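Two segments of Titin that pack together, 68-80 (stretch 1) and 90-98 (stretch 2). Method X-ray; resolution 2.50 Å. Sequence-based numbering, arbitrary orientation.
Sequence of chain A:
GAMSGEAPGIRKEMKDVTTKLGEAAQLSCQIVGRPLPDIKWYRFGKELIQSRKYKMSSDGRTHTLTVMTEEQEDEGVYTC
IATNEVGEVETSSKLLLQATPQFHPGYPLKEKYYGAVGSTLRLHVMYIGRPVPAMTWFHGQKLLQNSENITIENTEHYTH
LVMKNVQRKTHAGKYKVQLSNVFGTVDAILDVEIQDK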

ATOM      1  N   MET A  68      13.348   5.665   1.323  1.00 22.24           N
ATOM      2  CA  MET A  68      12.965   6.693   0.386  1.00 23.01           C
ATOM      3  C   MET A  68      11.811   6.034  -0.319  1.00 24.40           C
ATOM      4  O   MET A  68      11.995   5.204  -1.197  1.00 29.60           O
ATOM      5  CB  MET A  68      14.099   6.993  -0.584  1.00 19.93           C
ATOM      6  CG  MET A  68      15.421   7.288   0.083  1.00 19.92           C
ATOM      7  SD  MET A  68      15.339   8.574   1.325  1.00 31.47           S
ATOM      8  CE  MET A  68      14.864   9.979   0.341  1.00 30.60           C
ATOM      9  N   THR A  69      10.609   6.408   0.079  1.00 22.93           N
ATOM     10  CA  THR A  69       9.446   5.834  -0.472  1.00 25.51           C
ATOM     11  C   THR A  69       9.196   6.194  -1.898  1.00 28.04           C
ATOM     12  O   THR A  69       9.345   7.281  -2.280  1.00 26.70           O
ATOM     13  CB  THR A  69       8.258   6.145   0.399  1.00 25.12           C
ATOM     14  OG1 THR A  69       7.903   7.511   0.278  1.00 29.14           O
ATOM     15  CG2 THR A  69       8.585   5.865   1.780  1.00 16.85           C
ATOM     16  N   GLU A  70       8.827   5.213  -2.687  1.00 30.42           N
ATOM     17  CA  GLU A  70       8.530   5.438  -4.054  1.00 30.63           C
ATOM     18  C   GLU A  70       7.194   4.884  -4.435  1.00 29.54           C
ATOM     19  O   GLU A  70       6.559   5.379  -5.292  1.00 29.81           O
ATOM     20  CB  GLU A  70       9.602   4.824  -4.917  1.00 37.71           C
ATOM     21  CG  GLU A  70      10.104   3.519  -4.423  1.00 45.45           C
ATOM     22  CD  GLU A  70      10.922   2.761  -5.419  1.00 50.63           C
ATOM     23  OE1 GLU A  70      11.124   3.251  -6.506  1.00 56.91           O
ATOM     24  OE2 GLU A  70      11.373   1.666  -5.130  1.00 47.59           O
ATOM     25  N   GLU A  71       6.785   3.830  -3.770  1.00 30.04           N
ATOM     26  CA  GLU A  71       5.584   3.105  -4.108  1.00 29.37           C
ATOM     27  C   GLU A  71       4.812   2.678  -2.906  1.00 28.48           C
ATOM     28  O   GLU A  71       5.305   2.631  -1.852  1.00 27.00           O
ATOM     29  CB  GLU A  71       5.907   1.903  -4.986  1.00 30.20           C
ATOM     30  CG  GLU A  71       6.678   0.842  -4.291  1.00 35.39           C
ATOM     31  CD  GLU A  71       6.949  -0.366  -5.105  1.00 41.79           C
ATOM     32  OE1 GLU A  71       6.549  -0.423  -6.241  1.00 47.37           O
ATOM     33  OE2 GLU A  71       7.588  -1.274  -4.613  1.00 41.12           O
ATOM     34  N   GLN A  72       3.557   2.370  -3.105  1.00 32.59           N
ATOM     35  CA  GLN A  72       2.658   1.987  -2.052  1.00 30.21           C
ATOM     36  C   GLN A  72       3.101   0.787  -1.289  1.00 27.25           C
ATOM     37  O   GLN A  72       2.815   0.651  -0.170  1.00 27.61           O
ATOM     38  CB  GLN A  72       1.258   1.790  -2.592  1.00 27.59           C
ATOM     39  CG  GLN A  72       0.458   2.999  -2.491  1.00 30.04           C
ATOM     40  CD  GLN A  72      -0.854   2.920  -3.165  1.00 34.03           C
ATOM     41  OE1 GLN A  72      -1.726   3.683  -2.891  1.00 36.49           O
ATOM     42  NE2 GLN A  72      -0.999   2.008  -4.039  1.00 33.57           N
ATOM     43  N   GLU A  73       3.826  -0.070  -1.940  1.00 26.76           N
ATOM     44  CA  GLU A  73       4.296  -1.295  -1.362  1.00 32.00           C
ATOM     45  C   GLU A  73       5.341  -1.141  -0.256  1.00 36.32           C
ATOM     46  O   GLU A  73       5.671  -2.071   0.401  1.00 35.18           O
ATOM     47  CB  GLU A  73       4.786  -2.184  -2.473  1.00 36.11           C
ATOM     48  CG  GLU A  73       3.704  -2.831  -3.221  1.00 41.29           C
ATOM     49  CD  GLU A  73       3.401  -2.209  -4.536  1.00 48.23           C
ATOM     50  OE1 GLU A  73       3.123  -2.920  -5.495  1.00 48.93           O
ATOM     51  OE2 GLU A  73       3.389  -1.008  -4.614  1.00 51.80           O
ATOM     52  N   ASP A  74       5.893   0.051  -0.126  1.00 36.36           N
ATOM     53  CA  ASP A  74       6.874   0.413   0.867  1.00 30.39           C
ATOM     54  C   ASP A  74       6.251   0.541   2.213  1.00 25.55           C
ATOM     55  O   ASP A  74       6.932   0.606   3.165  1.00 23.23           O
ATOM     56  CB  ASP A  74       7.574   1.727   0.535  1.00 26.32           C
ATOM     57  CG  ASP A  74       8.415   1.637  -0.624  1.00 24.62           C
ATOM     58  OD1 ASP A  74       8.604   2.607  -1.273  1.00 27.17           O
ATOM     59  OD2 ASP A  74       8.887   0.600  -0.909  1.00 26.93           O
ATOM     60  N   GLU A  75       4.946   0.605   2.266  1.00 22.60           N
ATOM     61  CA  GLU A  75       4.255   0.707   3.494  1.00 25.59           C
ATOM     62  C   GLU A  75       4.339  -0.604   4.246  1.00 24.65           C
ATOM     63  O   GLU A  75       4.718  -1.581   3.704  1.00 23.70           O
ATOM     64  CB  GLU A  75       2.815   1.089   3.244  1.00 28.52           C
ATOM     65  CG  GLU A  75       1.902  -0.075   2.969  1.00 31.89           C
ATOM     66  CD  GLU A  75       0.736   0.262   2.148  1.00 35.90           C
ATOM     67  OE1 GLU A  75       0.281  -0.569   1.408  1.00 37.02           O
ATOM     68  OE2 GLU A  75       0.278   1.354   2.237  1.00 38.62           O
ATOM     69  N   GLY A  76       4.021  -0.612   5.516  1.00 22.76           N
ATOM     70  CA  GLY A  76       4.086  -1.863   6.207  1.00 19.98           C
ATOM     71  C   GLY A  76       5.101  -2.106   7.256  1.00 24.04           C
ATOM     72  O   GLY A  76       5.678  -1.225   7.745  1.00 28.03           O
ATOM     73  N   VAL A  77       5.287  -3.365   7.605  1.00 27.14           N
ATOM     74  CA  VAL A  77       6.227  -3.768   8.644  1.00 23.90           C
ATOM     75  C   VAL A  77       7.718  -3.726   8.350  1.00 21.62           C
ATOM     76  O   VAL A  77       8.172  -4.181   7.326  1.00 21.69           O
ATOM     77  CB  VAL A  77       5.901  -5.188   9.138  1.00 20.58           C
ATOM     78  CG1 VAL A  77       6.827  -5.589  10.247  1.00 19.33           C
ATOM     79  CG2 VAL A  77       4.481  -5.272   9.599  1.00 15.84           C
ATOM     80  N   TYR A  78       8.465  -3.179   9.296  1.00 20.86           N
ATOM     81  CA  TYR A  78       9.913  -3.102   9.228  1.00 23.44           C
ATOM     82  C   TYR A  78      10.428  -3.623  10.552  1.00 19.63           C
ATOM     83  O   TYR A  78       9.933  -3.248  11.594  1.00 19.14           O
ATOM     84  CB  TYR A  78      10.401  -1.688   8.956  1.00 23.42           C
ATOM     85  CG  TYR A  78      10.152  -1.247   7.551  1.00 21.66           C
ATOM     86  CD1 TYR A  78      11.047  -1.542   6.549  1.00 25.71           C
ATOM     87  CD2 TYR A  78       9.014  -0.556   7.223  1.00 20.81           C
ATOM     88  CE1 TYR A  78      10.819  -1.148   5.271  1.00 26.94           C
ATOM     89  CE2 TYR A  78       8.775  -0.170   5.954  1.00 24.56           C
ATOM     90  CZ  TYR A  78       9.684  -0.459   4.979  1.00 27.17           C
ATOM     91  OH  TYR A  78       9.436  -0.061   3.706  1.00 28.92           O
ATOM     92  N   THR A  79      11.417  -4.493  10.505  1.00 19.54           N
ATOM     93  CA  THR A  79      11.970  -5.074  11.714  1.00 20.74           C
ATOM     94  C   THR A  79      13.459  -4.852  11.889  1.00 22.84           C
ATOM     95  O   THR A  79      14.236  -5.097  10.989  1.00 25.66           O
ATOM     96  CB  THR A  79      11.704  -6.578  11.752  1.00 22.64           C
ATOM     97  OG1 THR A  79      10.301  -6.809  11.688  1.00 25.21           O
ATOM     98  CG2 THR A  79      12.228  -7.183  13.017  1.00 22.22           C
ATOM     99  N   CYS A  80      13.841  -4.397  13.076  1.00 25.28           N
ATOM    100  CA  CYS A  80      15.232  -4.157  13.402  1.00 26.09           C
ATOM    101  C   CYS A  80      15.694  -5.217  14.373  1.00 29.25           C
ATOM    102  O   CYS A  80      15.097  -5.398  15.414  1.00 28.11           O
ATOM    103  CB  CYS A  80      15.417  -2.783  14.051  1.00 26.04           C
ATOM    104  SG  CYS A  80      17.064  -2.445  14.702  1.00 31.96           S
ATOM    105  N   GLU A  90      14.564  -8.120  19.208  1.00 36.95           N
ATOM    106  CA  GLU A  90      13.843  -7.749  18.006  1.00 35.34           C
ATOM    107  C   GLU A  90      12.778  -6.682  18.263  1.00 33.60           C
ATOM    108  O   GLU A  90      12.122  -6.687  19.296  1.00 35.44           O
ATOM    109  CB  GLU A  90      13.210  -9.000  17.402  1.00 38.54           C
ATOM    110  CG  GLU A  90      12.072  -8.747  16.457  1.00 41.94           C
ATOM    111  CD  GLU A  90      11.408 -10.027  16.016  1.00 44.40           C
ATOM    112  OE1 GLU A  90      12.112 -11.039  15.869  1.00 45.13           O
ATOM    113  OE2 GLU A  90      10.179 -10.018  15.814  1.00 47.05           O
ATOM    114  N   THR A  91      12.612  -5.769  17.317  1.00 28.13           N
ATOM    115  CA  THR A  91      11.613  -4.714  17.441  1.00 25.97           C
ATOM    116  C   THR A  91      11.058  -4.325  16.074  1.00 25.41           C
ATOM    117  O   THR A  91      11.806  -4.163  15.110  1.00 24.15           O
ATOM    118  CB  THR A  91      12.185  -3.471  18.141  1.00 25.66           C
ATOM    119  OG1 THR A  91      11.244  -2.395  18.043  1.00 28.19           O
ATOM    120  CG2 THR A  91      13.494  -3.052  17.494  1.00 27.61           C
ATOM    121  N   SER A  92       9.740  -4.179  16.000  1.00 23.11           N
ATOM    122  CA  SER A  92       9.077  -3.903  14.732  1.00 21.02           C
ATOM    123  C   SER A  92       8.040  -2.791  14.840  1.00 21.09           C
ATOM    124  O   SER A  92       7.444  -2.581  15.896  1.00 12.50           O
ATOM    125  CB  SER A  92       8.414  -5.174  14.197  1.00 21.75           C
ATOM    126  OG  SER A  92       9.350  -6.231  14.094  1.00 24.53           O
ATOM    127  N   SER A  93       7.834  -2.085  13.734  1.00 21.49           N
ATOM    128  CA  SER A  93       6.812  -1.052  13.648  1.00 20.12           C
ATOM    129  C   SER A  93       6.390  -0.902  12.192  1.00 21.22           C
ATOM    130  O   SER A  93       7.007  -1.488  11.302  1.00 21.00           O
ATOM    131  CB  SER A  93       7.330   0.277  14.203  1.00 19.94           C
ATOM    132  OG  SER A  93       8.314   0.839  13.354  1.00 22.88           O
ATOM    133  N   LYS A  94       5.341  -0.128  11.945  1.00 22.73           N
ATOM    134  CA  LYS A  94       4.816   0.009  10.592  1.00 23.38           C
ATOM    135  C   LYS A  94       5.000   1.404  10.010  1.00 23.83           C
ATOM    136  O   LYS A  94       5.054   2.395  10.738  1.00 19.57           O
ATOM    137  CB  LYS A  94       3.339  -0.382  10.543  1.00 24.07           C
ATOM    138  CG  LYS A  94       3.085  -1.862  10.749  1.00 21.69           C
ATOM    139  CD  LYS A  94       1.599  -2.164  10.745  1.00 19.70           C
ATOM    140  CE  LYS A  94       1.342  -3.655  10.870  1.00 16.73           C
ATOM    141  NZ  LYS A  94      -0.105  -3.955  11.038  1.00 23.14           N
ATOM    142  N   LEU A  95       5.090   1.464   8.687  1.00 28.01           N
ATOM    143  CA  LEU A  95       5.183   2.731   7.976  1.00 21.60           C
ATOM    144  C   LEU A  95       3.852   3.040   7.304  1.00 26.24           C
ATOM    145  O   LEU A  95       3.369   2.263   6.481  1.00 32.91           O
ATOM    146  CB  LEU A  95       6.299   2.681   6.932  1.00 22.66           C
ATOM    147  CG  LEU A  95       6.413   3.894   6.005  1.00 28.31           C
ATOM    148  CD1 LEU A  95       6.547   5.176   6.812  1.00 25.25           C
ATOM    149  CD2 LEU A  95       7.579   3.733   5.038  1.00 28.04           C
ATOM    150  N   LEU A  96       3.254   4.167   7.672  1.00 27.90           N
ATOM    151  CA  LEU A  96       1.992   4.587   7.076  1.00 28.76           C
ATOM    152  C   LEU A  96       2.237   5.689   6.053  1.00 32.00           C
ATOM    153  O   LEU A  96       2.876   6.697   6.352  1.00 35.65           O
ATOM    154  CB  LEU A  96       1.010   5.063   8.150  1.00 23.84           C
ATOM    155  CG  LEU A  96       0.365   4.004   9.050  1.00 25.04           C
ATOM    156  CD1 LEU A  96       1.407   3.246   9.858  1.00 22.73           C
ATOM    157  CD2 LEU A  96      -0.655   4.648   9.972  1.00 26.18           C
ATOM    158  N   LEU A  97       1.730   5.490   4.843  1.00 27.28           N
ATOM    159  CA  LEU A  97       1.937   6.451   3.770  1.00 25.66           C
ATOM    160  C   LEU A  97       0.820   7.484   3.708  1.00 23.50           C
ATOM    161  O   LEU A  97      -0.282   7.260   4.211  1.00 20.99           O
ATOM    162  CB  LEU A  97       2.055   5.738   2.424  1.00 28.02           C
ATOM    163  CG  LEU A  97       3.206   4.743   2.282  1.00 30.05           C
ATOM    164  CD1 LEU A  97       3.203   4.130   0.893  1.00 32.91           C
ATOM    165  CD2 LEU A  97       4.538   5.415   2.569  1.00 28.91           C
ATOM    166  N   GLN A  98       1.121   8.619   3.087  1.00 19.82           N
ATOM    167  CA  GLN A  98       0.131   9.659   2.851  1.00 24.64           C
ATOM    168  C   GLN A  98       0.134  10.048   1.377  1.00 23.42           C
ATOM    169  O   GLN A  98       1.172  10.413   0.825  1.00 26.97           O
ATOM    170  CB  GLN A  98       0.416  10.883   3.722  1.00 29.86           C
ATOM    171  CG  GLN A  98       0.298  10.629   5.211  1.00 33.54           C
ATOM    172  CD  GLN A  98       0.711  11.828   6.038  1.00 35.82           C
ATOM    173  OE1 GLN A  98       1.063  11.696   7.209  1.00 38.77           O
ATOM    174  NE2 GLN A  98       0.674  13.008   5.430  1.00 32.96           N
TER
HETATM  175  O   HOH W   1      -0.036   3.228   4.359  1.00 24.53           O

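Leu-97 and Leu-95 carry the contact: of all the residues here they lose the most surface to the other stretch, 90 and 85 Å² of a summed 684 Å². Both are buried, and the turn that precedes the strand of stretch 1 wraps around them. Leu-97, with chi1 m and chi2 t, sends CD1 to within 3.7 Å of Gln-72 O and 3.8 Å of Glu-71 O, while its CG lies 3.8 Å from Glu-75 CB. Those carbonyls can border a leucine cheaply because the turn already uses them: Asp-74 N bonds to Glu-71 O and Glu-75 N to Gln-72 O, each at 3.2 Å. Leu-95 (t, p) places CD2 4.0 Å from Thr-69 CG2, and its CB meets Tyr-78 CE2 at 3.9 Å. Tyrosine suits this site because its ring packs against Leu-95 while its hydroxyl reaches back to the turn, Tyr-78 OH donating to Asp-74 O at 2.6 Å.

The backbones pair as antiparallel strands, Leu-95 included. Gly-76 N donates to Leu-95 O at 3.1 Å and Leu-95 N returns a bond to Gly-76 O at 2.9 Å; Tyr-78 with Ser-93 and Cys-80 with Thr-91 repeat this reciprocal pattern. Glycine starts the strand at phi 112°, psi -165°, where a CB would jam against the preceding carbonyl oxygen. Where the pairing stops, water 1 links the stretches, donating to Glu-75 OE2 at 2.8 Å and accepting from Leu-97 N at 2.9 Å.

The face bearing Val-77, Thr-79, Ser-92 and Lys-94 is more open and mixes polar with apolar contacts. Thr-79 OG1 and Ser-92 OG share a hydrogen bond of 2.7 Å, and Val-77 CG2 packs 3.8 Å from Lys-94 CE, the lysine's aliphatic chain supplying the contact while its end leads away.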